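Long-range contact in Low molecular weight heat shock protein (Xanthomonas axonopodis pv. citri, PDB 3GUF), which is a small heat shock protein of the alpha-crystallin family and probably acts as a chaperone that keeps unfolding proteins from aggregating: residues B[42-47]-B[67-72]. Residues are numbered along the deposited sequence; the frame is centred on the assembly and turned at random.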
ATOM      1  N   LEU B  42       9.868 -15.115  -9.702  1.00 56.52           N
ATOM      2  CA  LEU B  42       8.705 -14.872  -8.845  1.00 54.86           C
ATOM      3  C   LEU B  42       7.770 -13.903  -9.542  1.00 54.81           C
ATOM      4  O   LEU B  42       8.189 -12.865 -10.065  1.00 54.35           O
ATOM      5  CB  LEU B  42       9.107 -14.313  -7.478  1.00 54.52           C
ATOM      6  CG  LEU B  42       7.989 -14.355  -6.412  1.00 54.40           C
ATOM      7  CD1 LEU B  42       7.396 -15.763  -6.246  1.00 54.17           C
ATOM      8  CD2 LEU B  42       8.459 -13.904  -5.082  1.00 52.50           C
ATOM      9  N   SER B  43       6.501 -14.257  -9.578  1.00 54.07           N
ATOM     10  CA  SER B  43       5.543 -13.348 -10.094  1.00 54.24           C
ATOM     11  C   SER B  43       4.519 -13.068  -9.003  1.00 54.37           C
ATOM     12  O   SER B  43       4.146 -13.946  -8.236  1.00 53.92           O
ATOM     13  CB  SER B  43       4.926 -13.870 -11.375  1.00 54.08           C
ATOM     14  OG  SER B  43       3.855 -14.750 -11.096  1.00 57.76           O
ATOM     15  N   ILE B  44       4.161 -11.797  -8.873  1.00 54.79           N
ATOM     16  CA  ILE B  44       3.018 -11.396  -8.071  1.00 54.92           C
ATOM     17  C   ILE B  44       2.066 -10.698  -9.039  1.00 54.62           C
ATOM     18  O   ILE B  44       2.472  -9.805  -9.789  1.00 55.09           O
ATOM     19  CB  ILE B  44       3.413 -10.535  -6.879  1.00 54.78           C
ATOM     20  CG1 ILE B  44       3.812  -9.155  -7.334  1.00 55.93           C
ATOM     21  CG2 ILE B  44       4.609 -11.134  -6.168  1.00 53.88           C
ATOM     22  CD1 ILE B  44       4.030  -8.222  -6.194  1.00 57.82           C
ATOM     23  N   ARG B  45       0.828 -11.169  -9.076  1.00 54.15           N
ATOM     24  CA  ARG B  45      -0.128 -10.754 -10.083  1.00 54.34           C
ATOM     25  C   ARG B  45      -1.525 -10.659  -9.460  1.00 53.88           C
ATOM     26  O   ARG B  45      -1.846 -11.338  -8.499  1.00 53.50           O
ATOM     27  CB  ARG B  45      -0.104 -11.706 -11.279  1.00 54.85           C
ATOM     28  CG  ARG B  45      -1.273 -11.496 -12.251  1.00 58.77           C
ATOM     29  CD  ARG B  45      -1.687 -12.757 -12.989  1.00 64.28           C
ATOM     30  NE  ARG B  45      -1.274 -12.681 -14.391  1.00 70.95           N
ATOM     31  CZ  ARG B  45      -1.621 -13.553 -15.337  1.00 72.23           C
ATOM     32  NH1 ARG B  45      -2.398 -14.593 -15.039  1.00 71.66           N
ATOM     33  NH2 ARG B  45      -1.179 -13.375 -16.584  1.00 73.66           N
ATOM     34  N   GLY B  46      -2.340  -9.766 -10.001  1.00 53.92           N
ATOM     35  CA  GLY B  46      -3.681  -9.537  -9.477  1.00 53.81           C
ATOM     36  C   GLY B  46      -4.271  -8.291 -10.102  1.00 53.32           C
ATOM     37  O   GLY B  46      -3.691  -7.699 -11.010  1.00 53.16           O
ATOM     38  N   GLU B  47      -5.424  -7.887  -9.592  1.00 53.14           N
ATOM     39  CA  GLU B  47      -6.117  -6.710 -10.077  1.00 52.69           C
ATOM     40  C   GLU B  47      -6.550  -5.897  -8.868  1.00 51.97           C
ATOM     41  O   GLU B  47      -7.172  -6.424  -7.911  1.00 51.63           O
ATOM     42  CB  GLU B  47      -7.330  -7.087 -10.938  1.00 53.15           C
ATOM     43  CG  GLU B  47      -8.103  -5.867 -11.448  1.00 57.22           C
ATOM     44  CD  GLU B  47      -8.417  -5.904 -12.939  1.00 61.99           C
ATOM     45  OE1 GLU B  47      -8.071  -4.917 -13.642  1.00 63.41           O
ATOM     46  OE2 GLU B  47      -9.003  -6.913 -13.404  1.00 64.74           O
ATOM     47  N   GLY B  67      -5.646  -1.283 -11.054  1.00 43.33           N
ATOM     48  CA  GLY B  67      -5.710  -2.086 -12.247  1.00 44.82           C
ATOM     49  C   GLY B  67      -5.017  -3.411 -12.142  1.00 44.83           C
ATOM     50  O   GLY B  67      -4.996  -4.016 -11.098  1.00 45.50           O
ATOM     51  N   SER B  68      -4.529  -3.869 -13.287  1.00 46.64           N
ATOM     52  CA  SER B  68      -3.829  -5.128 -13.434  1.00 47.22           C
ATOM     53  C   SER B  68      -2.422  -4.812 -13.034  1.00 47.05           C
ATOM     54  O   SER B  68      -1.817  -3.853 -13.556  1.00 46.33           O
ATOM     55  CB  SER B  68      -3.827  -5.561 -14.907  1.00 47.20           C
ATOM     56  OG  SER B  68      -5.139  -5.650 -15.419  0.50 47.27           O
ATOM     57  N   PHE B  69      -1.907  -5.571 -12.081  1.00 47.02           N
ATOM     58  CA  PHE B  69      -0.465  -5.610 -11.889  1.00 46.99           C
ATOM     59  C   PHE B  69       0.033  -7.023 -12.215  1.00 47.83           C
ATOM     60  O   PHE B  69      -0.701  -8.005 -12.116  1.00 47.44           O
ATOM     61  CB  PHE B  69      -0.079  -5.175 -10.476  1.00 45.74           C
ATOM     62  CG  PHE B  69      -0.566  -6.088  -9.418  1.00 43.46           C
ATOM     63  CD1 PHE B  69       0.268  -7.062  -8.884  1.00 41.81           C
ATOM     64  CD2 PHE B  69      -1.881  -5.986  -8.940  1.00 42.69           C
ATOM     65  CE1 PHE B  69      -0.186  -7.924  -7.901  1.00 39.95           C
ATOM     66  CE2 PHE B  69      -2.337  -6.831  -7.955  1.00 40.55           C
ATOM     67  CZ  PHE B  69      -1.497  -7.827  -7.443  1.00 40.10           C
ATOM     68  N   HIS B  70       1.284  -7.105 -12.629  1.00 49.56           N
ATOM     69  CA  HIS B  70       1.932  -8.377 -12.905  1.00 50.54           C
ATOM     70  C   HIS B  70       3.394  -8.105 -12.779  1.00 49.71           C
ATOM     71  O   HIS B  70       4.016  -7.615 -13.698  1.00 49.29           O
ATOM     72  CB  HIS B  70       1.634  -8.886 -14.317  1.00 51.71           C
ATOM     73  CG  HIS B  70       2.114 -10.292 -14.569  1.00 56.30           C
ATOM     74  ND1 HIS B  70       3.205 -10.848 -13.913  1.00 58.16           N
ATOM     75  CD2 HIS B  70       1.648 -11.252 -15.405  1.00 58.64           C
ATOM     76  CE1 HIS B  70       3.384 -12.087 -14.333  1.00 59.35           C
ATOM     77  NE2 HIS B  70       2.459 -12.356 -15.245  1.00 61.87           N
ATOM     78  N   ARG B  71       3.945  -8.399 -11.620  1.00 49.58           N
ATOM     79  CA  ARG B  71       5.346  -8.134 -11.414  1.00 50.29           C
ATOM     80  C   ARG B  71       6.180  -9.423 -11.373  1.00 51.22           C
ATOM     81  O   ARG B  71       5.763 -10.429 -10.821  1.00 49.98           O
ATOM     82  CB  ARG B  71       5.508  -7.287 -10.168  1.00 50.23           C
ATOM     83  CG  ARG B  71       4.782  -5.928 -10.329  1.00 50.22           C
ATOM     84  CD  ARG B  71       5.496  -4.889  -9.623  1.00 49.80           C
ATOM     85  NE  ARG B  71       6.761  -4.600 -10.279  1.00 49.25           N
ATOM     86  CZ  ARG B  71       7.761  -3.978  -9.676  1.00 48.61           C
ATOM     87  NH1 ARG B  71       7.622  -3.584  -8.397  1.00 46.23           N
ATOM     88  NH2 ARG B  71       8.884  -3.760 -10.349  1.00 46.01           N
ATOM     89  N   ARG B  72       7.359  -9.361 -11.974  1.00 52.70           N
ATOM     90  CA  ARG B  72       8.176 -10.543 -12.198  1.00 54.02           C
ATOM     91  C   ARG B  72       9.588 -10.275 -11.756  1.00 54.47           C
ATOM     92  O   ARG B  72      10.251  -9.342 -12.219  1.00 54.49           O
ATOM     93  CB  ARG B  72       8.105 -10.978 -13.656  1.00 54.32           C
ATOM     94  CG  ARG B  72       6.855 -11.790 -13.930  1.00 56.28           C
ATOM     95  CD  ARG B  72       6.984 -12.614 -15.175  1.00 60.92           C
ATOM     96  NE  ARG B  72       6.563 -11.897 -16.375  1.00 66.12           N
ATOM     97  CZ  ARG B  72       6.807 -12.340 -17.616  1.00 69.59           C
ATOM     98  NH1 ARG B  72       7.488 -13.476 -17.786  1.00 70.65           N
ATOM     99  NH2 ARG B  72       6.394 -11.654 -18.685  1.00 68.28           N
TER
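Ile44 with Arg71 and Gly46 with Phe69 form two hydrogen-bonded pairs of an antiparallel ladder whose N-to-C directions differ by 178°; its shortest bond, Arg71 N to Ile44 O, is 2.7 Å and nearly straight. Gly46 and Phe69 illustrate how a glycine in a strand can accommodate an aromatic neighbour. With CG between its own backbone N and carbonyl carbon (chi1 65°), the Phe69 ring folds across the gap and lies flat over the glycine backbone, Gly46 N resting 3.3 Å above the ring plane, toward its rim. Phe69 CZ lies 3.4 Å from Gly46 CA, directly against the glycine backbone. On the side of the sheet that carries Phe69, Ile44 CG1 packs alongside Arg71 CB at 3.8 Å. The other side carries Ser43, Arg45, Glu47, Ser68, His70 and Arg72. There His70 CD2 meets the edge of the Arg45 guanidinium, 3.4 Å from Arg45 NE, the two planes 81° apart, while His70 CE1 reaches Ser43 CB. Strand 41-48 is the middle of a three-stranded sheet, between 34-37 and 67-74, in the alpha-crystallin beta-sandwich. Trp6 meets the Phe69 ring, Arg71 salt-bridges Glu63 of the second subunit, and Ile44 packs on Ala23 and Ile95 of the other sheet.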